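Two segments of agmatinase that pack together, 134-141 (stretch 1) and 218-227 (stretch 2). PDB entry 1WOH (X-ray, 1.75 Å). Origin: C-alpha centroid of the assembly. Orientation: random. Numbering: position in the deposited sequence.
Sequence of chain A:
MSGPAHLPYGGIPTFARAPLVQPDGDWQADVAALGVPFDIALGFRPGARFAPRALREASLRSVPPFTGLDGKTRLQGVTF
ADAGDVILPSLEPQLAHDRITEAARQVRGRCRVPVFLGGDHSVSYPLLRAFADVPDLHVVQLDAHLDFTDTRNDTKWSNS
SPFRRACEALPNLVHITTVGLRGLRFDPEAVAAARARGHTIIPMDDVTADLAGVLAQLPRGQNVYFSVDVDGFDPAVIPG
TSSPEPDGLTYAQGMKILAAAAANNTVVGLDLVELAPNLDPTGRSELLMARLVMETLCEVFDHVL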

ATOM      1  N   VAL A 134     -33.601  -4.673 -29.720  1.00 24.40           N
ATOM      2  CA  VAL A 134     -34.487  -4.288 -28.623  1.00 22.69           C
ATOM      3  C   VAL A 134     -35.232  -3.004 -28.981  1.00 23.60           C
ATOM      4  O   VAL A 134     -34.633  -1.934 -29.109  1.00 24.05           O
ATOM      5  CB  VAL A 134     -33.696  -4.072 -27.309  1.00 21.64           C
ATOM      6  CG1 VAL A 134     -34.638  -3.628 -26.201  1.00 21.88           C
ATOM      7  CG2 VAL A 134     -32.983  -5.354 -26.919  1.00 18.06           C
ATOM      8  N   PRO A 135     -36.562  -3.092 -29.140  1.00 24.74           N
ATOM      9  CA  PRO A 135     -37.367  -1.917 -29.490  1.00 25.24           C
ATOM     10  C   PRO A 135     -37.358  -0.809 -28.441  1.00 24.51           C
ATOM     11  O   PRO A 135     -37.498  -1.071 -27.244  1.00 26.37           O
ATOM     12  CB  PRO A 135     -38.761  -2.509 -29.706  1.00 25.97           C
ATOM     13  CG  PRO A 135     -38.783  -3.657 -28.754  1.00 25.73           C
ATOM     14  CD  PRO A 135     -37.418  -4.278 -28.955  1.00 25.23           C
ATOM     15  N   ASP A 136     -37.188   0.425 -28.907  1.00 22.35           N
ATOM     16  CA  ASP A 136     -37.171   1.600 -28.045  1.00 23.45           C
ATOM     17  C   ASP A 136     -36.309   1.386 -26.813  1.00 21.42           C
ATOM     18  O   ASP A 136     -36.739   1.632 -25.690  1.00 19.93           O
ATOM     19  CB  ASP A 136     -38.595   1.963 -27.623  1.00 27.10           C
ATOM     20  CG  ASP A 136     -39.462   2.366 -28.799  1.00 30.96           C
ATOM     21  OD1 ASP A 136     -39.107   3.343 -29.490  1.00 31.99           O
ATOM     22  OD2 ASP A 136     -40.495   1.707 -29.036  1.00 36.22           O
ATOM     23  N   LEU A 137     -35.087   0.921 -27.035  1.00 19.01           N
ATOM     24  CA  LEU A 137     -34.161   0.673 -25.944  1.00 17.06           C
ATOM     25  C   LEU A 137     -33.872   1.949 -25.156  1.00 16.79           C
ATOM     26  O   LEU A 137     -33.561   3.004 -25.729  1.00 15.23           O
ATOM     27  CB  LEU A 137     -32.854   0.095 -26.491  1.00 16.65           C
ATOM     28  CG  LEU A 137     -31.718  -0.095 -25.480  1.00 15.80           C
ATOM     29  CD1 LEU A 137     -32.136  -1.133 -24.456  1.00 15.55           C
ATOM     30  CD2 LEU A 137     -30.432  -0.533 -26.202  1.00 15.88           C
ATOM     31  N   HIS A 138     -33.986   1.839 -23.833  1.00 15.40           N
ATOM     32  CA  HIS A 138     -33.724   2.943 -22.922  1.00 15.00           C
ATOM     33  C   HIS A 138     -32.525   2.562 -22.068  1.00 13.65           C
ATOM     34  O   HIS A 138     -32.347   1.394 -21.735  1.00 15.91           O
ATOM     35  CB  HIS A 138     -34.905   3.182 -21.976  1.00 14.60           C
ATOM     36  CG  HIS A 138     -36.067   3.879 -22.609  1.00 16.89           C
ATOM     37  ND1 HIS A 138     -36.597   5.046 -22.103  1.00 17.90           N
ATOM     38  CD2 HIS A 138     -36.813   3.564 -23.693  1.00 16.91           C
ATOM     39  CE1 HIS A 138     -37.620   5.421 -22.850  1.00 15.77           C
ATOM     40  NE2 HIS A 138     -37.771   4.541 -23.822  1.00 18.36           N
ATOM     41  N   VAL A 139     -31.692   3.539 -21.735  1.00 12.77           N
ATOM     42  CA  VAL A 139     -30.552   3.270 -20.869  1.00 14.01           C
ATOM     43  C   VAL A 139     -30.679   4.117 -19.620  1.00 13.08           C
ATOM     44  O   VAL A 139     -30.962   5.316 -19.699  1.00 12.39           O
ATOM     45  CB  VAL A 139     -29.190   3.618 -21.528  1.00 13.35           C
ATOM     46  CG1 VAL A 139     -28.060   3.532 -20.475  1.00 13.34           C
ATOM     47  CG2 VAL A 139     -28.901   2.659 -22.663  1.00 15.90           C
ATOM     48  N   VAL A 140     -30.517   3.475 -18.464  1.00 11.46           N
ATOM     49  CA  VAL A 140     -30.538   4.178 -17.185  1.00 11.57           C
ATOM     50  C   VAL A 140     -29.069   4.125 -16.786  1.00 10.48           C
ATOM     51  O   VAL A 140     -28.519   3.059 -16.528  1.00 10.93           O
ATOM     52  CB  VAL A 140     -31.412   3.461 -16.132  1.00 11.81           C
ATOM     53  CG1 VAL A 140     -31.171   4.081 -14.758  1.00 13.81           C
ATOM     54  CG2 VAL A 140     -32.888   3.610 -16.501  1.00 11.98           C
ATOM     55  N   GLN A 141     -28.449   5.295 -16.760  1.00 11.44           N
ATOM     56  CA  GLN A 141     -27.027   5.426 -16.480  1.00 11.18           C
ATOM     57  C   GLN A 141     -26.689   6.122 -15.162  1.00 11.34           C
ATOM     58  O   GLN A 141     -27.090   7.268 -14.944  1.00 12.46           O
ATOM     59  CB  GLN A 141     -26.406   6.194 -17.666  1.00 12.62           C
ATOM     60  CG  GLN A 141     -25.031   6.788 -17.452  1.00 14.69           C
ATOM     61  CD  GLN A 141     -24.650   7.786 -18.547  1.00 13.23           C
ATOM     62  OE1 GLN A 141     -25.478   8.157 -19.389  1.00 15.25           O
ATOM     63  NE2 GLN A 141     -23.399   8.237 -18.527  1.00 14.55           N
ATOM     64  N   LEU A 218     -37.672   8.514 -13.737  1.00 18.28           N
ATOM     65  CA  LEU A 218     -37.198   7.279 -14.354  1.00 17.55           C
ATOM     66  C   LEU A 218     -38.222   6.693 -15.326  1.00 17.63           C
ATOM     67  O   LEU A 218     -39.421   6.945 -15.208  1.00 18.26           O
ATOM     68  CB  LEU A 218     -36.853   6.248 -13.277  1.00 17.97           C
ATOM     69  CG  LEU A 218     -35.732   6.654 -12.316  1.00 17.09           C
ATOM     70  CD1 LEU A 218     -35.567   5.571 -11.265  1.00 17.92           C
ATOM     71  CD2 LEU A 218     -34.434   6.856 -13.082  1.00 18.35           C
ATOM     72  N   PRO A 219     -37.758   5.906 -16.309  1.00 18.09           N
ATOM     73  CA  PRO A 219     -38.638   5.288 -17.305  1.00 20.36           C
ATOM     74  C   PRO A 219     -39.642   4.294 -16.721  1.00 22.24           C
ATOM     75  O   PRO A 219     -39.435   3.747 -15.637  1.00 20.91           O
ATOM     76  CB  PRO A 219     -37.654   4.628 -18.270  1.00 21.70           C
ATOM     77  CG  PRO A 219     -36.483   4.303 -17.392  1.00 19.66           C
ATOM     78  CD  PRO A 219     -36.350   5.546 -16.558  1.00 19.36           C
ATOM     79  N   ARG A 220     -40.731   4.071 -17.447  1.00 24.16           N
ATOM     80  CA  ARG A 220     -41.764   3.140 -17.010  1.00 28.04           C
ATOM     81  C   ARG A 220     -42.282   2.301 -18.172  1.00 26.54           C
ATOM     82  O   ARG A 220     -42.610   2.835 -19.232  1.00 26.52           O
ATOM     83  CB  ARG A 220     -42.920   3.909 -16.366  1.00 33.18           C
ATOM     84  CG  ARG A 220     -42.527   4.633 -15.098  1.00 43.21           C
ATOM     85  CD  ARG A 220     -43.685   5.418 -14.510  1.00 54.04           C
ATOM     86  NE  ARG A 220     -43.350   5.970 -13.198  1.00 63.89           N
ATOM     87  CZ  ARG A 220     -42.368   6.841 -12.975  1.00 68.10           C
ATOM     88  NH1 ARG A 220     -41.616   7.270 -13.976  1.00 70.44           N
ATOM     89  NH2 ARG A 220     -42.139   7.281 -11.745  1.00 70.72           N
ATOM     90  N   GLY A 221     -42.340   0.987 -17.965  1.00 24.75           N
ATOM     91  CA  GLY A 221     -42.828   0.077 -18.988  1.00 24.77           C
ATOM     92  C   GLY A 221     -41.936  -0.015 -20.210  1.00 25.31           C
ATOM     93  O   GLY A 221     -42.381  -0.424 -21.285  1.00 25.56           O
ATOM     94  N   GLN A 222     -40.667   0.348 -20.041  1.00 23.24           N
ATOM     95  CA  GLN A 222     -39.696   0.338 -21.134  1.00 21.10           C
ATOM     96  C   GLN A 222     -38.714  -0.825 -21.058  1.00 18.93           C
ATOM     97  O   GLN A 222     -38.651  -1.538 -20.060  1.00 19.33           O
ATOM     98  CB  GLN A 222     -38.894   1.644 -21.103  1.00 20.42           C
ATOM     99  CG  GLN A 222     -39.744   2.890 -21.043  1.00 20.72           C
ATOM    100  CD  GLN A 222     -40.354   3.242 -22.384  1.00 23.02           C
ATOM    101  OE1 GLN A 222     -40.559   2.377 -23.236  1.00 25.21           O
ATOM    102  NE2 GLN A 222     -40.656   4.517 -22.574  1.00 26.92           N
ATOM    103  N   ASN A 223     -37.958  -1.025 -22.136  1.00 17.49           N
ATOM    104  CA  ASN A 223     -36.924  -2.050 -22.158  1.00 15.93           C
ATOM    105  C   ASN A 223     -35.724  -1.244 -21.689  1.00 16.77           C
ATOM    106  O   ASN A 223     -35.299  -0.308 -22.367  1.00 15.30           O
ATOM    107  CB  ASN A 223     -36.679  -2.567 -23.573  1.00 16.02           C
ATOM    108  CG  ASN A 223     -37.801  -3.444 -24.066  1.00 17.66           C
ATOM    109  OD1 ASN A 223     -38.260  -4.335 -23.349  1.00 19.92           O
ATOM    110  ND2 ASN A 223     -38.245  -3.210 -25.297  1.00 17.77           N
ATOM    111  N   VAL A 224     -35.191  -1.602 -20.530  1.00 15.76           N
ATOM    112  CA  VAL A 224     -34.079  -0.864 -19.953  1.00 15.33           C
ATOM    113  C   VAL A 224     -32.767  -1.619 -19.785  1.00 14.32           C
ATOM    114  O   VAL A 224     -32.737  -2.777 -19.367  1.00 15.52           O
ATOM    115  CB  VAL A 224     -34.496  -0.288 -18.573  1.00 15.41           C
ATOM    116  CG1 VAL A 224     -33.287   0.333 -17.856  1.00 15.23           C
ATOM    117  CG2 VAL A 224     -35.593   0.747 -18.762  1.00 17.18           C
ATOM    118  N   TYR A 225     -31.681  -0.937 -20.136  1.00 12.28           N
ATOM    119  CA  TYR A 225     -30.331  -1.458 -19.984  1.00 13.00           C
ATOM    120  C   TYR A 225     -29.751  -0.568 -18.889  1.00 11.21           C
ATOM    121  O   TYR A 225     -29.853   0.661 -18.971  1.00 11.79           O
ATOM    122  CB  TYR A 225     -29.538  -1.260 -21.277  1.00 12.87           C
ATOM    123  CG  TYR A 225     -28.080  -1.654 -21.199  1.00 13.36           C
ATOM    124  CD1 TYR A 225     -27.642  -2.891 -21.677  1.00 13.78           C
ATOM    125  CD2 TYR A 225     -27.129  -0.768 -20.693  1.00 13.96           C
ATOM    126  CE1 TYR A 225     -26.289  -3.235 -21.663  1.00 14.97           C
ATOM    127  CE2 TYR A 225     -25.776  -1.100 -20.668  1.00 12.31           C
ATOM    128  CZ  TYR A 225     -25.364  -2.328 -21.157  1.00 11.83           C
ATOM    129  OH  TYR A 225     -24.024  -2.641 -21.158  1.00 13.52           O
ATOM    130  N   PHE A 226     -29.180  -1.181 -17.857  1.00 11.07           N
ATOM    131  CA  PHE A 226     -28.576  -0.442 -16.746  1.00 12.76           C
ATOM    132  C   PHE A 226     -27.077  -0.322 -16.971  1.00 11.10           C
ATOM    133  O   PHE A 226     -26.408  -1.325 -17.206  1.00 11.40           O
ATOM    134  CB  PHE A 226     -28.763  -1.195 -15.420  1.00 15.47           C
ATOM    135  CG  PHE A 226     -30.151  -1.132 -14.848  1.00 14.60           C
ATOM    136  CD1 PHE A 226     -30.750  -2.283 -14.346  1.00 18.29           C
ATOM    137  CD2 PHE A 226     -30.832   0.072 -14.750  1.00 17.55           C
ATOM    138  CE1 PHE A 226     -32.008  -2.237 -13.747  1.00 19.02           C
ATOM    139  CE2 PHE A 226     -32.093   0.134 -14.155  1.00 19.52           C
ATOM    140  CZ  PHE A 226     -32.683  -1.025 -13.651  1.00 18.53           C
ATOM    141  N   SER A 227     -26.547   0.898 -16.914  1.00 11.22           N
ATOM    142  CA  SER A 227     -25.107   1.081 -17.029  1.00 10.98           C
ATOM    143  C   SER A 227     -24.682   1.744 -15.732  1.00  9.30           C
ATOM    144  O   SER A 227     -25.075   2.873 -15.451  1.00  9.26           O
ATOM    145  CB  SER A 227     -24.721   1.979 -18.205  1.00 11.57           C
ATOM    146  OG  SER A 227     -23.309   2.145 -18.221  1.00 10.54           O
TER
HETATM  147  O   HOH W   1     -38.873   0.359 -24.490  1.00 17.53           O

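Four backbone hydrogen bonds join strand 137-141 to strand 223-227, whose N-to-C directions differ by 30°, so the pairing is parallel with a modest twist. His138 N donates to Asn223 O (2.9 Å, N-H...O angle 158°), and His138 O accepts from Tyr225 N (2.9 Å, 160°). Two residues on, Val140 N donates to Tyr225 O (2.9 Å, 164°) and Val140 O accepts from Ser227 N (3.0 Å, 172°). Each of these residues on the first strand thus spans two alternate residues on the second, as a parallel ladder requires. Weaker, longer CA-H...O contacts supplement the ladder, including Val139 CA to Tyr225 O at 3.3 Å and Val224 CA to His138 O at 3.4 Å.

Before the ladder, Asn223 adds a side-chain bond: with chi1 in m, its ND2 donates to Pro135 O (3.0 Å, 164°). An amide suits this place because it supplies a proton to a loop carbonyl, while Val134 CG1 packs on Asn223 CB at 3.5 Å. Water 1 links the stretches, accepting from Asn223 N (2.9 Å) and lying 2.8 Å from Asp136 O.

The side chains alternate between the two sheet faces. On the face of His138, Val140, Val224 and Phe226, Gln222 CG lies 3.8 Å from the His138 ring centroid, 10° off the normal, a CH-pi contact that uses the flat imidazole as a platform. His138 NE2 and Gln222 NE2 approach to 3.1 Å, but the angle is too poor for a hydrogen bond. Val140 is compact and branched: its CG2 meets Val224 CG1 at 3.6 Å and Pro219 CG at 3.8 Å, while its CB lies 3.7 Å from Phe226 CD2, at the ring edge.

On the other face, Val139 CG2 and Leu137 CD1 reach Tyr225 CB at 4.2 and 4.1 Å, looser apolar packing. Altogether 686 Å² is buried, with Val140 covered most.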